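Local coordinates for protein design construct XXA_GVDQ (Synthetic construct, PDB 6NZ1) that is a computationally designed helical protein with no known natural function, which assembles into a homotrimer, at residues R15-I19 and E34-I39; I68-E72 and L81-K85. All coordinates share one frame; numbering follows the deposited sequence.

In the fold
Both contacts use the long helix 29-73, one toward each end and on opposite sides of the chain's centre; their own centres lie 49 Å apart. In contact 1 (15-19 with 34-39) the partner is helix 6-25, in contact 2 (68-72 with 81-85) helix 78-94, so each joins a shorter helix to the long one as an antiparallel helical hairpin. Contact 1 is partly buried and wholly apolar, Leu-16 and Ile-19 set against two alanines and Ile-39. Contact 2 is more deeply buried and larger, 338 against 230 Å², and adds a salt bridge beside its leucines, isoleucine and methionine. Both abut other subunits of the trimer.

Contact 1: R15-I19 and E34-I39; sequences RLREI and EAIRAI
Leu-16 and Ile-19 of helix 6-25 face segment 34-39 of helix 29-73, and the axes of the two short segments approach to 9.6 Å, running antiparallel at 167°. The CA atoms of Leu-16 and Ala-38 are 6.0 Å apart, with Ile-19 opposite Ala-35. The small methyls of Ala-35 and Ala-38 are consistent with this close approach. Ala-38 points toward the first helix and its methyl is met by two branches: Leu-16 CD1 lies 3.5 Å from Ala-38 CB, and Ile-19 CD1 reaches the same CB at 3.6 Å. The two methyls of Leu-16 divide their work. While CD1 settles by Ala-38 and close to the carbonyl oxygen of Ala-35, CD2 packs 3.7 Å from Ile-39 CG1, the leucine and isoleucine chains crossing at a slant. Ile-19 likewise uses both its branches. With CG1 anti to the carbonyl carbon (chi1 -76°), its CD1 is carried to Ala-38, whereas CG2, on the other branch, comes within 3.6 Å of Ala-35 CB. No hydrogen bond or charge pair joins the segments; the contact rests on fitted apolar surface, with each helix keeping its own backbone bonds, such as Ala-38 N to Glu-34 O. In the trimer the hairpin is flanked by other copies of the chain. Leu-16 also packs on Val-40 of the third subunit, and Ile-39 meets Ile-39 of both other subunits, placing this layer where the three copies of helix 29-73 come together. Arg-37, its end leading away from this contact, forms a salt bridge with Glu-24 of the second subunit, so helix 29-73 is bordered here by its own helix 6-25 and by helices of both neighbouring subunits.

Contact 2: I68-E72 and L81-K85; sequences IEALE and LEEMK
Glu-72 and Lys-85 close one side of this helix pair with a salt bridge, while Ile-68, Leu-71, Leu-81 and Met-84 pack between the helices. Lys-85 NZ donates to Glu-72 OE1 at 2.9 Å, arriving from above the carboxylate, about 45° out of its plane. Both chains are extended beyond CG and cross at about a right angle. Glu-72 has its CG anti to the backbone N (chi1 -173°), which lays the start of the chain over Leu-81, whose CD1 is 3.7 Å from Glu-72 CG. The carbons of Lys-85 are used as well, for its CE lies 3.8 Å from Ile-68 CG2. An alanine in place of Glu-72 would probably leave Lys-85 without this carboxylate partner and strip part of the cover from Leu-81 CD1, since only CB would remain beside it. The other methyl of Leu-81, CD2, packs 3.9 Å from Leu-71 CB and also approaches the carbonyl oxygen of Ile-68, so the two methyls of this leucine are shared between Glu-72 and Leu-71. Ile-68 spreads its branches: CG2 goes to the lysine and CD1 to Met-84 CB, 4.0 Å away, its chain sliding past the methionine in the opposite direction. Met-84 bends at its last torsion, and both its SD and its CE come to rest by CD1 of Leu-71, the CE-to-CD1 distance being 4.0 Å. The axes of segments 68-72 and 81-85 come within 10.9 Å and run antiparallel at 167°. Helix 78-94 thus folds back along the end of helix 29-73, and other subunits border the pair: Leu-71 packs on Leu-71 of the third subunit, Ala-70 on Ile-80 of that subunit, and Met-84 on Ala-70 of the second.

Contact 1: R15-I19 and E34-I39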
ATOM      1  N   ARG B  15      -9.807   3.072 -17.821  1.00 30.65           N
ATOM      2  CA  ARG B  15     -10.819   4.060 -18.176  1.00 31.06           C
ATOM      3  C   ARG B  15     -10.214   5.457 -18.284  1.00 33.08           C
ATOM      4  O   ARG B  15     -10.601   6.250 -19.150  1.00 32.77           O
ATOM      5  CB  ARG B  15     -11.939   4.042 -17.135  1.00 31.77           C
ATOM      6  CG  ARG B  15     -13.145   3.191 -17.497  1.00 31.23           C
ATOM      7  CD  ARG B  15     -14.288   3.395 -16.508  1.00 31.58           C
ATOM      8  NE  ARG B  15     -14.007   2.772 -15.219  1.00 33.48           N
ATOM      9  CZ  ARG B  15     -14.671   1.732 -14.747  1.00 32.04           C
ATOM     10  NH1 ARG B  15     -15.662   1.219 -15.456  1.00 32.35           N
ATOM     11  NH2 ARG B  15     -14.353   1.212 -13.569  1.00 32.77           N
ATOM     12  N   LEU B  16      -9.277   5.785 -17.398  1.00 27.53           N
ATOM     13  CA  LEU B  16      -8.645   7.095 -17.437  1.00 26.92           C
ATOM     14  C   LEU B  16      -7.753   7.241 -18.653  1.00 25.19           C
ATOM     15  O   LEU B  16      -7.699   8.306 -19.267  1.00 26.87           O
ATOM     16  CB  LEU B  16      -7.827   7.311 -16.173  1.00 30.81           C
ATOM     17  CG  LEU B  16      -7.263   8.706 -15.939  1.00 31.80           C
ATOM     18  CD1 LEU B  16      -8.428   9.699 -15.909  1.00 31.51           C
ATOM     19  CD2 LEU B  16      -6.431   8.810 -14.672  1.00 29.55           C
ATOM     20  N   ARG B  17      -7.015   6.199 -18.997  1.00 27.33           N
ATOM     21  CA  ARG B  17      -6.239   6.250 -20.225  1.00 28.77           C
ATOM     22  C   ARG B  17      -7.139   6.420 -21.441  1.00 27.35           C
ATOM     23  O   ARG B  17      -6.795   7.138 -22.385  1.00 28.52           O
ATOM     24  CB  ARG B  17      -5.405   4.988 -20.336  1.00 27.90           C
ATOM     25  CG  ARG B  17      -4.370   4.870 -19.236  1.00 29.31           C
ATOM     26  CD  ARG B  17      -3.351   3.843 -19.648  1.00 33.74           C
ATOM     27  NE  ARG B  17      -2.335   3.501 -18.655  1.00 34.58           N
ATOM     28  CZ  ARG B  17      -1.127   4.053 -18.600  1.00 37.57           C
ATOM     29  NH1 ARG B  17      -0.791   5.002 -19.459  1.00 39.17           N
ATOM     30  NH2 ARG B  17      -0.252   3.661 -17.687  1.00 37.71           N
ATOM     31  N   GLU B  18      -8.294   5.765 -21.446  1.00 27.91           N
ATOM     32  CA  GLU B  18      -9.231   5.961 -22.542  1.00 29.22           C
ATOM     33  C   GLU B  18      -9.630   7.427 -22.655  1.00 31.41           C
ATOM     34  O   GLU B  18      -9.559   8.026 -23.735  1.00 29.70           O
ATOM     35  CB  GLU B  18     -10.449   5.063 -22.340  1.00 30.38           C
ATOM     36  N   ILE B  19     -10.024   8.032 -21.539  1.00 28.99           N
ATOM     37  CA  ILE B  19     -10.408   9.435 -21.567  1.00 29.24           C
ATOM     38  C   ILE B  19      -9.251  10.290 -22.044  1.00 29.88           C
ATOM     39  O   ILE B  19      -9.440  11.272 -22.768  1.00 32.42           O
ATOM     40  CB  ILE B  19     -10.886   9.875 -20.177  1.00 28.62           C
ATOM     41  CG1 ILE B  19     -12.294   9.351 -19.918  1.00 28.84           C
ATOM     42  CG2 ILE B  19     -10.837  11.366 -20.061  1.00 27.18           C
ATOM     43  CD1 ILE B  19     -12.671   9.309 -18.451  1.00 30.34           C
ATOM     44  N   GLU B  34     -14.349  15.704 -17.408  1.00 37.62           N
ATOM     45  CA  GLU B  34     -14.574  14.269 -17.336  1.00 35.33           C
ATOM     46  C   GLU B  34     -13.297  13.556 -16.929  1.00 34.24           C
ATOM     47  O   GLU B  34     -13.329  12.613 -16.133  1.00 31.71           O
ATOM     48  CB  GLU B  34     -15.105  13.746 -18.673  1.00 39.43           C
ATOM     49  CG  GLU B  34     -16.642  13.684 -18.709  1.00 42.57           C
ATOM     50  CD  GLU B  34     -17.226  13.563 -20.107  1.00 43.27           C
ATOM     51  OE1 GLU B  34     -16.462  13.251 -21.037  1.00 43.62           O
ATOM     52  OE2 GLU B  34     -18.450  13.766 -20.271  1.00 43.34           O
ATOM     53  N   ALA B  35     -12.155  14.016 -17.430  1.00 27.73           N
ATOM     54  CA  ALA B  35     -10.902  13.427 -16.990  1.00 23.87           C
ATOM     55  C   ALA B  35     -10.696  13.650 -15.501  1.00 23.03           C
ATOM     56  O   ALA B  35     -10.247  12.753 -14.785  1.00 22.91           O
ATOM     57  CB  ALA B  35      -9.740  14.003 -17.789  1.00 20.28           C
ATOM     58  N   ILE B  36     -11.018  14.841 -15.011  1.00 24.06           N
ATOM     59  CA  ILE B  36     -10.840  15.097 -13.591  1.00 25.36           C
ATOM     60  C   ILE B  36     -11.788  14.232 -12.780  1.00 26.43           C
ATOM     61  O   ILE B  36     -11.394  13.642 -11.770  1.00 24.61           O
ATOM     62  CB  ILE B  36     -11.022  16.594 -13.311  1.00 25.63           C
ATOM     63  CG1 ILE B  36      -9.916  17.333 -14.060  1.00 25.79           C
ATOM     64  CG2 ILE B  36     -10.982  16.863 -11.838  1.00 21.73           C
ATOM     65  CD1 ILE B  36      -9.708  18.742 -13.667  1.00 27.57           C
ATOM     66  N   ARG B  37     -13.046  14.137 -13.209  1.00 28.64           N
ATOM     67  CA  ARG B  37     -13.986  13.225 -12.569  1.00 32.93           C
ATOM     68  C   ARG B  37     -13.390  11.831 -12.464  1.00 34.15           C
ATOM     69  O   ARG B  37     -13.430  11.195 -11.407  1.00 31.60           O
ATOM     70  CB  ARG B  37     -15.287  13.195 -13.372  1.00 37.30           C
ATOM     71  CG  ARG B  37     -16.330  12.185 -12.907  1.00 38.57           C
ATOM     72  CD  ARG B  37     -17.363  12.839 -11.985  1.00 39.26           C
ATOM     73  NE  ARG B  37     -18.435  11.921 -11.617  1.00 39.65           N
ATOM     74  CZ  ARG B  37     -19.384  12.189 -10.723  1.00 40.56           C
ATOM     75  NH1 ARG B  37     -19.398  13.353 -10.084  1.00 38.32           N
ATOM     76  NH2 ARG B  37     -20.314  11.277 -10.453  1.00 41.03           N
ATOM     77  N   ALA B  38     -12.826  11.343 -13.564  1.00 31.96           N
ATOM     78  CA  ALA B  38     -12.237  10.015 -13.575  1.00 29.27           C
ATOM     79  C   ALA B  38     -11.049   9.935 -12.633  1.00 26.47           C
ATOM     80  O   ALA B  38     -10.856   8.931 -11.944  1.00 28.05           O
ATOM     81  CB  ALA B  38     -11.816   9.662 -14.994  1.00 26.48           C
ATOM     82  N   ILE B  39     -10.221  10.966 -12.610  1.00 26.26           N
ATOM     83  CA  ILE B  39      -9.075  10.929 -11.727  1.00 23.16           C
ATOM     84  C   ILE B  39      -9.528  10.767 -10.292  1.00 23.30           C
ATOM     85  O   ILE B  39      -8.932  10.009  -9.520  1.00 24.19           O
ATOM     86  CB  ILE B  39      -8.227  12.187 -11.910  1.00 23.59           C
ATOM     87  CG1 ILE B  39      -7.391  12.028 -13.173  1.00 24.06           C
ATOM     88  CG2 ILE B  39      -7.374  12.385 -10.698  1.00 22.97           C
ATOM     89  CD1 ILE B  39      -6.770  13.319 -13.668  1.00 25.58           C
TER

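Contact 2: I68-E72 and L81-K85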
ATOM      1  N   ILE B  68       6.071 -14.182  18.712  1.00 19.85           N
ATOM      2  CA  ILE B  68       7.114 -13.997  19.711  1.00 19.16           C
ATOM      3  C   ILE B  68       6.673 -14.583  21.048  1.00 21.36           C
ATOM      4  O   ILE B  68       7.469 -15.211  21.756  1.00 18.76           O
ATOM      5  CB  ILE B  68       7.482 -12.507  19.823  1.00 23.87           C
ATOM      6  CG1 ILE B  68       8.152 -12.056  18.514  1.00 25.15           C
ATOM      7  CG2 ILE B  68       8.386 -12.288  21.026  1.00 25.59           C
ATOM      8  CD1 ILE B  68       8.329 -10.558  18.349  1.00 26.09           C
ATOM      9  N   GLU B  69       5.398 -14.419  21.405  1.00 18.67           N
ATOM     10  CA  GLU B  69       4.904 -15.001  22.646  1.00 19.64           C
ATOM     11  C   GLU B  69       4.958 -16.520  22.602  1.00 22.31           C
ATOM     12  O   GLU B  69       5.283 -17.167  23.605  1.00 23.44           O
ATOM     13  CB  GLU B  69       3.483 -14.523  22.925  1.00 20.73           C
ATOM     14  CG  GLU B  69       2.753 -15.308  24.001  1.00 21.96           C
ATOM     15  CD  GLU B  69       3.348 -15.142  25.390  1.00 22.72           C
ATOM     16  OE1 GLU B  69       4.269 -14.326  25.571  1.00 23.26           O
ATOM     17  OE2 GLU B  69       2.892 -15.844  26.315  1.00 24.08           O
ATOM     18  N   ALA B  70       4.626 -17.113  21.459  1.00 19.25           N
ATOM     19  CA  ALA B  70       4.699 -18.564  21.353  1.00 19.22           C
ATOM     20  C   ALA B  70       6.105 -19.049  21.651  1.00 22.13           C
ATOM     21  O   ALA B  70       6.308 -19.967  22.452  1.00 18.35           O
ATOM     22  CB  ALA B  70       4.259 -19.012  19.963  1.00 18.54           C
ATOM     23  N   LEU B  71       7.096 -18.439  21.009  1.00 22.69           N
ATOM     24  CA  LEU B  71       8.477 -18.812  21.250  1.00 20.80           C
ATOM     25  C   LEU B  71       8.859 -18.591  22.698  1.00 23.93           C
ATOM     26  O   LEU B  71       9.642 -19.359  23.258  1.00 23.30           O
ATOM     27  CB  LEU B  71       9.395 -18.002  20.349  1.00 24.60           C
ATOM     28  CG  LEU B  71       9.166 -18.228  18.858  1.00 25.44           C
ATOM     29  CD1 LEU B  71      10.112 -17.370  18.040  1.00 25.12           C
ATOM     30  CD2 LEU B  71       9.361 -19.674  18.519  1.00 26.68           C
ATOM     31  N   GLU B  72       8.349 -17.526  23.315  1.00 22.57           N
ATOM     32  CA  GLU B  72       8.665 -17.302  24.720  1.00 25.50           C
ATOM     33  C   GLU B  72       7.939 -18.298  25.620  1.00 28.68           C
ATOM     34  O   GLU B  72       8.495 -18.736  26.635  1.00 28.60           O
ATOM     35  CB  GLU B  72       8.326 -15.866  25.131  1.00 25.76           C
ATOM     36  CG  GLU B  72       8.786 -15.493  26.546  1.00 24.40           C
ATOM     37  CD  GLU B  72       8.679 -14.014  26.855  1.00 27.33           C
ATOM     38  OE1 GLU B  72       8.143 -13.252  26.022  1.00 26.94           O
ATOM     39  OE2 GLU B  72       9.145 -13.613  27.937  1.00 26.70           O
ATOM     40  N   LEU B  81      14.980 -13.798  21.882  1.00 27.35           N
ATOM     41  CA  LEU B  81      13.761 -13.011  21.866  1.00 23.87           C
ATOM     42  C   LEU B  81      14.057 -11.526  21.832  1.00 23.98           C
ATOM     43  O   LEU B  81      13.251 -10.752  21.314  1.00 23.36           O
ATOM     44  CB  LEU B  81      12.913 -13.330  23.089  1.00 26.86           C
ATOM     45  CG  LEU B  81      12.530 -14.799  23.240  1.00 30.33           C
ATOM     46  CD1 LEU B  81      11.913 -15.084  24.614  1.00 31.24           C
ATOM     47  CD2 LEU B  81      11.594 -15.230  22.104  1.00 31.47           C
ATOM     48  N   GLU B  82      15.200 -11.107  22.377  1.00 26.19           N
ATOM     49  CA  GLU B  82      15.488  -9.683  22.511  1.00 24.02           C
ATOM     50  C   GLU B  82      15.572  -9.010  21.150  1.00 24.46           C
ATOM     51  O   GLU B  82      14.963  -7.960  20.926  1.00 22.40           O
ATOM     52  CB  GLU B  82      16.786  -9.482  23.296  1.00 22.89           C
ATOM     53  N   GLU B  83      16.333  -9.597  20.227  1.00 25.31           N
ATOM     54  CA  GLU B  83      16.483  -8.998  18.907  1.00 28.44           C
ATOM     55  C   GLU B  83      15.135  -8.873  18.196  1.00 27.75           C
ATOM     56  O   GLU B  83      14.879  -7.876  17.512  1.00 24.37           O
ATOM     57  CB  GLU B  83      17.470  -9.819  18.072  1.00 33.07           C
ATOM     58  CG  GLU B  83      17.685  -9.268  16.660  1.00 36.50           C
ATOM     59  CD  GLU B  83      18.754  -9.992  15.880  1.00 37.72           C
ATOM     60  OE1 GLU B  83      19.224 -11.050  16.320  1.00 38.67           O
ATOM     61  OE2 GLU B  83      19.119  -9.514  14.796  1.00 38.88           O
ATOM     62  N   MET B  84      14.268  -9.880  18.335  1.00 26.64           N
ATOM     63  CA  MET B  84      12.954  -9.825  17.704  1.00 26.27           C
ATOM     64  C   MET B  84      12.070  -8.764  18.344  1.00 23.59           C
ATOM     65  O   MET B  84      11.273  -8.114  17.663  1.00 21.94           O
ATOM     66  CB  MET B  84      12.280 -11.189  17.852  1.00 25.98           C
ATOM     67  CG  MET B  84      12.857 -12.314  16.997  1.00 27.60           C
ATOM     68  SD  MET B  84      11.978 -13.843  17.485  1.00 28.40           S
ATOM     69  CE  MET B  84      13.315 -15.015  17.411  1.00 28.69           C
ATOM     70  N   LYS B  85      12.127  -8.652  19.672  1.00 20.15           N
ATOM     71  CA  LYS B  85      11.318  -7.667  20.368  1.00 20.47           C
ATOM     72  C   LYS B  85      11.755  -6.261  20.002  1.00 18.41           C
ATOM     73  O   LYS B  85      10.915  -5.372  19.874  1.00 19.70           O
ATOM     74  CB  LYS B  85      11.397  -7.885  21.881  1.00 18.62           C
ATOM     75  CG  LYS B  85      10.594  -9.095  22.309  1.00 22.24           C
ATOM     76  CD  LYS B  85      10.745  -9.483  23.771  1.00 20.64           C
ATOM     77  CE  LYS B  85       9.836 -10.653  24.083  1.00 22.14           C
ATOM     78  NZ  LYS B  85       9.813 -10.982  25.536  1.00 25.79           N
TER